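Local coordinates for protein type-iv like pilin ttha1219 (Thermus thermophilus, PDB 5G23) that is a type IV pilin-like protein that probably takes part in the type IV pilus or DNA-uptake machinery of natural competence, and resembles type II secretion pseudopilins, at residues Asp138-Glu143 / Leu180-Pro185; Asp47-Thr52 / Leu221-Leu226; Val142-Val147 / Glu211-Pro216. All coordinates share one frame; numbering follows the deposited sequence.

How the contacts relate
Contacts 1 and 3 start from the same strand, 141-151, and share V142 and E143, whereas contact 2 sets helix 44-61 against edge strand 221-230 of the same four-stranded sheet. Contact 1 is mostly buried and is carried by backbone hydrogen bonds between neighbouring strands, with valine and alanine side chains turned to the helix side. Contact 2 lies nearer the surface and rests on a leucine methyl and lysine methylenes with one weak polar bond. Contact 3, partly buried, covers the other face of the sheet with a loop held by an arginine and a water. A salt bridge from E143 OE1 to R222 NE, 2.8 Å long, ties the strand of contact 2 to a residue shared by contacts 1 and 3.

Contact 1 of 3, residues Asp138-Glu143 / Leu180-Pro185; sequences DEVQVE and LLASVP
S183 OG donates to E143 OE2 at 2.7 Å, meeting the carboxylate from above, 53° out of its plane. The other oxygen, E143 OE1, forms a salt bridge with R222, and S183 OG also has R220 as a partner, which places this polar pair within a small charged network. The backbones bond as antiparallel strands: Q141 N to S183 O is nearly straight (172°), S183 N returns to Q141 O at 2.9 Å, and E143 N reaches L181 O. Q141 and S183 therefore form a hydrogen-bonded pair and V142 and A182 a non-hydrogen-bonded one, joining strands 141-151 and 173-184 in the four-stranded antiparallel sheet of the pilin domain. Ahead of the strand, D138 OD1 accepts from V140 N at 2.8 Å, closing an Asx turn. On the face of V142 and A182, V140 CG2 lies 3.5 Å from V184 CG1, the two valines side by side and pointing the same way, and V142 CG1 meets L180 CD2 at 3.8 Å. V140 and L180 also touch helix 44-61. At the far end, P185 CD sits 3.9 Å from E139 CG, and E139 OE2 forms a salt bridge with R44 of the second subunit.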
loop_
_atom_site.group_PDB
_atom_site.type_symbol
_atom_site.label_atom_id
_atom_site.label_comp_id
_atom_site.label_asym_id
_atom_site.label_seq_id
_atom_site.Cartn_x
_atom_site.Cartn_y
_atom_site.Cartn_z
ATOM N N ASP B 138 -1.685 1.439 19.034
ATOM C CA ASP B 138 -2.962 1.627 19.698
ATOM C C ASP B 138 -3.559 0.282 20.108
ATOM O O ASP B 138 -2.915 -0.533 20.754
ATOM C CB ASP B 138 -3.906 2.429 18.723
ATOM C CG ASP B 138 -4.039 1.806 17.200
ATOM O OD1 ASP B 138 -3.982 0.577 16.885
ATOM O OD2 ASP B 138 -4.226 2.605 16.237
ATOM N N GLU B 139 -4.775 0.039 19.690
ATOM C CA GLU B 139 -5.432 -1.229 19.862
ATOM C C GLU B 139 -4.494 -2.296 19.261
ATOM O O GLU B 139 -4.301 -3.373 19.848
ATOM C CB GLU B 139 -6.845 -1.116 19.166
ATOM C CG GLU B 139 -7.739 -2.332 19.209
ATOM C CD GLU B 139 -9.078 -2.132 18.458
ATOM O OE1 GLU B 139 -9.521 -0.962 18.330
ATOM O OE2 GLU B 139 -9.720 -3.138 18.022
ATOM N N VAL B 140 -3.945 -2.010 18.077
ATOM C CA VAL B 140 -2.997 -2.934 17.420
ATOM C C VAL B 140 -1.633 -2.634 17.959
ATOM O O VAL B 140 -1.207 -1.510 17.940
ATOM C CB VAL B 140 -2.983 -2.806 15.878
ATOM C CG1 VAL B 140 -1.940 -3.691 15.268
ATOM C CG2 VAL B 140 -4.370 -3.062 15.281
ATOM N N GLN B 141 -0.944 -3.667 18.401
ATOM C CA GLN B 141 0.461 -3.553 18.821
ATOM C C GLN B 141 1.314 -4.355 17.915
ATOM O O GLN B 141 1.081 -5.580 17.735
ATOM C CB GLN B 141 0.633 -4.062 20.259
ATOM C CG GLN B 141 -0.017 -3.123 21.268
ATOM C CD GLN B 141 0.770 -1.857 21.430
ATOM O OE1 GLN B 141 1.997 -1.880 21.676
ATOM N NE2 GLN B 141 0.095 -0.738 21.297
ATOM N N VAL B 142 2.312 -3.716 17.317
ATOM C CA VAL B 142 3.316 -4.407 16.514
ATOM C C VAL B 142 4.365 -4.895 17.503
ATOM O O VAL B 142 5.080 -4.091 18.051
ATOM C CB VAL B 142 3.870 -3.482 15.374
ATOM C CG1 VAL B 142 4.964 -4.187 14.589
ATOM C CG2 VAL B 142 2.739 -3.129 14.424
ATOM N N GLU B 143 4.441 -6.215 17.691
ATOM C CA GLU B 143 5.319 -6.837 18.701
ATOM C C GLU B 143 6.685 -7.232 18.112
ATOM O O GLU B 143 7.641 -7.437 18.855
ATOM C CB GLU B 143 4.665 -8.042 19.286
ATOM C CG GLU B 143 3.426 -7.586 20.065
ATOM C CD GLU B 143 2.655 -8.706 20.697
ATOM O OE1 GLU B 143 2.916 -9.910 20.434
ATOM O OE2 GLU B 143 1.731 -8.352 21.425
ATOM N N LEU B 180 6.313 -9.432 10.348
ATOM C CA LEU B 180 5.578 -8.697 11.328
ATOM C C LEU B 180 4.778 -9.661 12.225
ATOM O O LEU B 180 4.207 -10.681 11.735
ATOM C CB LEU B 180 4.594 -7.753 10.635
ATOM C CG LEU B 180 5.169 -6.516 9.968
ATOM C CD1 LEU B 180 4.129 -5.867 9.062
ATOM C CD2 LEU B 180 5.621 -5.561 11.075
ATOM N N LEU B 181 4.811 -9.382 13.528
ATOM C CA LEU B 181 3.912 -9.997 14.514
ATOM C C LEU B 181 3.127 -8.865 15.140
ATOM O O LEU B 181 3.694 -7.871 15.577
ATOM C CB LEU B 181 4.686 -10.746 15.553
ATOM C CG LEU B 181 3.910 -11.345 16.678
ATOM C CD1 LEU B 181 3.043 -12.486 16.237
ATOM C CD2 LEU B 181 4.867 -11.826 17.780
ATOM N N ALA B 182 1.812 -9.023 15.205
ATOM C CA ALA B 182 0.963 -8.027 15.811
ATOM C C ALA B 182 -0.074 -8.721 16.666
ATOM O O ALA B 182 -0.419 -9.891 16.469
ATOM C CB ALA B 182 0.288 -7.134 14.782
ATOM N N SER B 183 -0.601 -7.951 17.607
ATOM C CA SER B 183 -1.694 -8.412 18.485
ATOM C C SER B 183 -2.757 -7.378 18.652
ATOM O O SER B 183 -2.523 -6.165 18.569
ATOM C CB SER B 183 -1.149 -8.804 19.881
ATOM O OG SER B 183 -0.730 -7.658 20.645
ATOM N N VAL B 184 -3.930 -7.883 18.980
ATOM C CA VAL B 184 -5.089 -7.040 19.315
ATOM C C VAL B 184 -5.952 -7.742 20.351
ATOM O O VAL B 184 -5.984 -8.995 20.410
ATOM C CB VAL B 184 -6.045 -6.801 18.079
ATOM C CG1 VAL B 184 -5.458 -5.893 17.049
ATOM C CG2 VAL B 184 -6.504 -8.090 17.458
ATOM N N PRO B 185 -6.698 -6.974 21.145
ATOM C CA PRO B 185 -7.651 -7.613 22.075
ATOM C C PRO B 185 -8.802 -8.265 21.349
ATOM O O PRO B 185 -9.175 -7.782 20.279
ATOM C CB PRO B 185 -8.187 -6.460 22.916
ATOM C CG PRO B 185 -7.377 -5.271 22.584
ATOM C CD PRO B 185 -6.741 -5.506 21.230
#

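Contact 2 of 3, residues Asp47-Thr52 / Leu221-Leu226; sequences DELSLT and LRAEKL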
loop_
_atom_site.group_PDB
_atom_site.type_symbol
_atom_site.label_atom_id
_atom_site.label_comp_id
_atom_site.label_asym_id
_atom_site.label_seq_id
_atom_site.Cartn_x
_atom_site.Cartn_y
_atom_site.Cartn_z
ATOM N N ASP B 47 -5.748 -9.359 7.439
ATOM C CA ASP B 47 -5.997 -8.495 6.248
ATOM C C ASP B 47 -5.226 -7.214 6.372
ATOM O O ASP B 47 -4.644 -6.692 5.377
ATOM C CB ASP B 47 -7.489 -8.206 6.047
ATOM C CG ASP B 47 -8.258 -9.401 5.570
ATOM O OD1 ASP B 47 -7.665 -10.434 5.124
ATOM O OD2 ASP B 47 -9.502 -9.304 5.640
ATOM N N GLU B 48 -5.084 -6.730 7.592
ATOM C CA GLU B 48 -4.307 -5.497 7.768
ATOM C C GLU B 48 -2.808 -5.724 7.569
ATOM O O GLU B 48 -2.090 -4.840 7.120
ATOM C CB GLU B 48 -4.448 -4.925 9.148
ATOM C CG GLU B 48 -4.056 -3.480 9.212
ATOM C CD GLU B 48 -4.368 -2.848 10.577
ATOM O OE1 GLU B 48 -4.852 -3.546 11.544
ATOM O OE2 GLU B 48 -4.176 -1.607 10.651
ATOM N N LEU B 49 -2.319 -6.847 8.040
ATOM C CA LEU B 49 -0.926 -7.223 7.816
ATOM C C LEU B 49 -0.684 -7.419 6.297
ATOM O O LEU B 49 0.426 -7.046 5.808
ATOM C CB LEU B 49 -0.533 -8.482 8.552
ATOM C CG LEU B 49 -0.513 -8.389 10.073
ATOM C CD1 LEU B 49 -0.160 -9.703 10.697
ATOM C CD2 LEU B 49 0.475 -7.324 10.585
ATOM N N SER B 50 -1.633 -7.989 5.584
ATOM C CA SER B 50 -1.479 -8.147 4.103
ATOM C C SER B 50 -1.408 -6.776 3.382
ATOM O O SER B 50 -0.577 -6.619 2.538
ATOM C CB SER B 50 -2.589 -8.992 3.491
ATOM O OG SER B 50 -2.415 -10.311 4.066
ATOM N N LEU B 51 -2.216 -5.807 3.808
ATOM C CA LEU B 51 -2.146 -4.469 3.271
ATOM C C LEU B 51 -0.745 -3.897 3.536
ATOM O O LEU B 51 -0.158 -3.249 2.661
ATOM C CB LEU B 51 -3.232 -3.589 3.882
ATOM C CG LEU B 51 -4.657 -3.816 3.384
ATOM C CD1 LEU B 51 -5.621 -3.045 4.262
ATOM C CD2 LEU B 51 -4.803 -3.340 1.968
ATOM N N THR B 52 -0.258 -4.081 4.761
ATOM C CA THR B 52 1.009 -3.510 5.192
ATOM C C THR B 52 2.117 -4.102 4.367
ATOM O O THR B 52 3.003 -3.402 3.848
ATOM C CB THR B 52 1.246 -3.788 6.725
ATOM O OG1 THR B 52 0.214 -3.176 7.469
ATOM C CG2 THR B 52 2.536 -3.217 7.201
ATOM N N LEU B 221 -5.415 -11.722 20.646
ATOM C CA LEU B 221 -5.343 -12.360 19.329
ATOM C C LEU B 221 -4.044 -11.929 18.648
ATOM O O LEU B 221 -3.781 -10.733 18.555
ATOM C CB LEU B 221 -6.522 -11.925 18.469
ATOM C CG LEU B 221 -6.737 -12.513 17.084
ATOM C CD1 LEU B 221 -8.173 -12.403 16.607
ATOM C CD2 LEU B 221 -5.927 -11.695 16.118
ATOM N N ARG B 222 -3.303 -12.892 18.131
ATOM C CA ARG B 222 -2.051 -12.640 17.427
ATOM C C ARG B 222 -2.097 -13.134 16.010
ATOM O O ARG B 222 -2.753 -14.149 15.721
ATOM C CB ARG B 222 -0.870 -13.241 18.136
ATOM C CG ARG B 222 -0.421 -12.396 19.291
ATOM C CD ARG B 222 0.741 -12.967 20.113
ATOM N NE ARG B 222 1.016 -11.899 21.092
ATOM C CZ ARG B 222 0.330 -11.664 22.217
ATOM N NH1 ARG B 222 -0.495 -12.566 22.745
ATOM N NH2 ARG B 222 0.544 -10.544 22.894
ATOM N N ALA B 223 -1.470 -12.369 15.119
ATOM C CA ALA B 223 -1.303 -12.793 13.712
ATOM C C ALA B 223 0.087 -12.325 13.243
ATOM O O ALA B 223 0.639 -11.370 13.789
ATOM C CB ALA B 223 -2.351 -12.193 12.837
ATOM N N GLU B 224 0.627 -13.053 12.301
ATOM C CA GLU B 224 1.968 -12.752 11.776
ATOM C C GLU B 224 2.016 -12.877 10.283
ATOM O O GLU B 224 1.131 -13.463 9.646
ATOM C CB GLU B 224 3.005 -13.685 12.411
ATOM C CG GLU B 224 2.819 -15.154 11.925
ATOM C CD GLU B 224 3.708 -16.162 12.593
ATOM O OE1 GLU B 224 4.572 -15.800 13.450
ATOM O OE2 GLU B 224 3.485 -17.378 12.305
ATOM N N LYS B 225 3.040 -12.277 9.675
ATOM C CA LYS B 225 3.180 -12.376 8.297
ATOM C C LYS B 225 4.669 -12.321 7.943
ATOM O O LYS B 225 5.378 -11.470 8.420
ATOM C CB LYS B 225 2.430 -11.294 7.551
ATOM C CG LYS B 225 2.288 -11.663 6.067
ATOM C CD LYS B 225 1.513 -10.611 5.344
ATOM C CE LYS B 225 1.416 -10.923 3.864
ATOM N NZ LYS B 225 0.469 -12.047 3.656
ATOM N N LEU B 226 5.081 -13.276 7.127
ATOM C CA LEU B 226 6.410 -13.281 6.486
ATOM C C LEU B 226 6.226 -13.082 4.990
ATOM O O LEU B 226 5.448 -13.800 4.361
ATOM C CB LEU B 226 7.128 -14.596 6.719
ATOM C CG LEU B 226 8.491 -14.815 6.054
ATOM C CD1 LEU B 226 9.529 -13.933 6.685
ATOM C CD2 LEU B 226 8.909 -16.254 6.140
#
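S50 OG is shared by two partners: it is hydrogen-bonded to A46 O, one turn back in the helix, and K225 NZ meets it across the contact at 3.4 Å, a weak hydrogen bond and the one polar link between helix 47-52 and strand 221-226. The lysine gets there with CG anti to its backbone N (chi1 -164°) and an extended chain that bends only at the last torsion, chi4 73°, which turns NZ to the serine. Before that bend the methylenes run over the helix backbone, K225 CD lying 3.8 Å from L49 O. The axes of the two short segments approach to 8.5 Å with their N-to-C directions 27° apart, a close, roughly parallel approach of helix to strand with the small A223 facing L49. This fits the type IV pilin plan, in which an N-terminal helix packs against an antiparallel sheet; here helix 44-61 faces edge strand 221-230. L49 is the main apolar element, its CB pointing at the strand: L49 CD1 lies 3.6 Å from A223 O and 3.9 Å from A223 CB. L45, a turn earlier, extends this packing to A223 and L221. L51 points away from the strand and packs on T52 of the second subunit.

Contact 3 of 3, residues Val142-Val147 / Glu211-Pro216; sequences VEAFRV and ELPGAP
The touching parts of segments 142-147 and 211-216, CA 143 to 146 and CA 211 to 216, run 173° apart, but they do not pair as strands: the nearest CA atoms, those of A144 and P213, are 7.3 Å apart, and no backbone-to-backbone hydrogen bond links them. E211 is the first residue beyond helix 207-210, and its positive phi with two bonds back into the last turn makes a Schellman motif. On the strand side E143 and A144 both face L181, a classic beta bulge, and the CB atoms of both point toward the loop. R146 makes the direct polar bonds, gripping E211 O side-on with two nitrogens. R146 NH2 donates to E211 O at 2.9 Å, tilted only a little from the carbonyl plane, while R146 NE, at 3.3 Å from E211 O, comes from above that plane, 59° out of it. The oxygen lies close to the guanidinium plane. A bend at chi2 (-68°) turns CD of R146 off the extended course, and R146 NH1 donates to F145 O at 3.3 Å; three bonds thus limit the group's rotation. The carboxylate of E211 has its own partner in R157. P213 covers the middle, its CG 3.9 Å from A144 CB and its CD 3.9 Å from R146 NH2. Toward P216 a water bridges the segments, donating to E143 OE1 at 2.7 Å and to G214 O at 2.9 Å. The E143 carboxylate is held besides by S183 and R222, and R222 packs on A215 and P216. The result is an irregular loop between helix 207-210 and strand 221-230, laid across one face of the four-stranded antiparallel sheet of this pilin domain, on the side of E143, A144 and R146.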
loop_
_atom_site.group_PDB
_atom_site.type_symbol
_atom_site.label_atom_id
_atom_site.label_comp_id
_atom_site.label_asym_id
_atom_site.label_seq_id
_atom_site.Cartn_x
_atom_site.Cartn_y
_atom_site.Cartn_z
ATOM N N VAL B 142 2.312 -3.716 17.317
ATOM C CA VAL B 142 3.316 -4.407 16.514
ATOM C C VAL B 142 4.365 -4.895 17.503
ATOM O O VAL B 142 5.080 -4.091 18.051
ATOM C CB VAL B 142 3.870 -3.482 15.374
ATOM C CG1 VAL B 142 4.964 -4.187 14.589
ATOM C CG2 VAL B 142 2.739 -3.129 14.424
ATOM N N GLU B 143 4.441 -6.215 17.691
ATOM C CA GLU B 143 5.319 -6.837 18.701
ATOM C C GLU B 143 6.685 -7.232 18.112
ATOM O O GLU B 143 7.641 -7.437 18.855
ATOM C CB GLU B 143 4.665 -8.042 19.286
ATOM C CG GLU B 143 3.426 -7.586 20.065
ATOM C CD GLU B 143 2.655 -8.706 20.697
ATOM O OE1 GLU B 143 2.916 -9.910 20.434
ATOM O OE2 GLU B 143 1.731 -8.352 21.425
ATOM N N ALA B 144 6.766 -7.330 16.799
ATOM C CA ALA B 144 8.046 -7.650 16.120
ATOM C C ALA B 144 8.052 -7.215 14.692
ATOM O O ALA B 144 7.040 -7.381 13.979
ATOM C CB ALA B 144 8.350 -9.147 16.239
ATOM N N PHE B 145 9.170 -6.624 14.270
ATOM C CA PHE B 145 9.438 -6.263 12.888
ATOM C C PHE B 145 10.865 -6.700 12.658
ATOM O O PHE B 145 11.758 -6.379 13.412
ATOM C CB PHE B 145 9.260 -4.762 12.547
ATOM C CG PHE B 145 9.586 -4.378 11.135
ATOM C CD1 PHE B 145 9.026 -5.012 10.066
ATOM C CD2 PHE B 145 10.437 -3.297 10.864
ATOM C CE1 PHE B 145 9.339 -4.638 8.746
ATOM C CE2 PHE B 145 10.780 -2.901 9.545
ATOM C CZ PHE B 145 10.177 -3.555 8.491
ATOM N N ARG B 146 11.016 -7.594 11.690
ATOM C CA ARG B 146 12.341 -8.216 11.390
ATOM C C ARG B 146 12.571 -8.088 9.916
ATOM O O ARG B 146 11.625 -8.262 9.069
ATOM C CB ARG B 146 12.411 -9.711 11.777
ATOM C CG ARG B 146 12.158 -10.007 13.217
ATOM C CD ARG B 146 13.294 -9.465 14.094
ATOM N NE ARG B 146 13.091 -9.977 15.444
ATOM C CZ ARG B 146 12.451 -9.317 16.397
ATOM N NH1 ARG B 146 11.953 -8.095 16.184
ATOM N NH2 ARG B 146 12.221 -9.924 17.572
ATOM N N VAL B 147 13.838 -7.811 9.514
ATOM C CA VAL B 147 14.202 -7.820 8.095
ATOM C C VAL B 147 15.518 -8.608 7.977
ATOM O O VAL B 147 16.460 -8.309 8.685
ATOM C CB VAL B 147 14.469 -6.406 7.569
ATOM C CG1 VAL B 147 14.813 -6.401 6.105
ATOM C CG2 VAL B 147 13.234 -5.495 7.820
ATOM N N GLU B 211 15.016 -14.349 14.876
ATOM C CA GLU B 211 14.938 -14.072 16.304
ATOM C C GLU B 211 13.488 -13.725 16.711
ATOM O O GLU B 211 13.197 -12.670 17.266
ATOM C CB GLU B 211 15.858 -12.938 16.711
ATOM C CG GLU B 211 17.286 -13.378 16.674
ATOM C CD GLU B 211 18.326 -12.280 16.870
ATOM O OE1 GLU B 211 18.012 -11.139 17.220
ATOM O OE2 GLU B 211 19.479 -12.625 16.675
ATOM N N LEU B 212 12.622 -14.642 16.361
ATOM C CA LEU B 212 11.174 -14.428 16.649
ATOM C C LEU B 212 10.979 -14.430 18.145
ATOM O O LEU B 212 11.597 -15.254 18.846
ATOM C CB LEU B 212 10.399 -15.524 15.981
ATOM C CG LEU B 212 10.484 -15.614 14.491
ATOM C CD1 LEU B 212 9.476 -16.611 13.971
ATOM C CD2 LEU B 212 10.270 -14.234 13.868
ATOM N N PRO B 213 10.213 -13.480 18.667
ATOM C CA PRO B 213 9.962 -13.437 20.070
ATOM C C PRO B 213 8.906 -14.474 20.508
ATOM O O PRO B 213 8.382 -15.279 19.691
ATOM C CB PRO B 213 9.389 -12.074 20.273
ATOM C CG PRO B 213 8.580 -11.863 19.030
ATOM C CD PRO B 213 9.319 -12.565 17.936
ATOM N N GLY B 214 8.764 -14.582 21.818
ATOM C CA GLY B 214 7.705 -15.402 22.422
ATOM C C GLY B 214 6.450 -14.512 22.440
ATOM O O GLY B 214 6.462 -13.411 21.915
ATOM N N ALA B 215 5.357 -15.058 22.902
ATOM C CA ALA B 215 4.126 -14.273 23.007
ATOM C C ALA B 215 3.716 -14.202 24.456
ATOM O O ALA B 215 3.611 -15.257 25.116
ATOM C CB ALA B 215 3.054 -14.841 22.102
ATOM N N PRO B 216 3.560 -13.001 24.979
ATOM C CA PRO B 216 3.150 -12.932 26.378
ATOM C C PRO B 216 1.759 -13.587 26.566
ATOM O O PRO B 216 0.975 -13.621 25.633
ATOM C CB PRO B 216 3.127 -11.441 26.685
ATOM C CG PRO B 216 3.308 -10.731 25.412
ATOM C CD PRO B 216 3.730 -11.686 24.345
HETATM O O HOH W 1 5.347 -10.841 21.240
#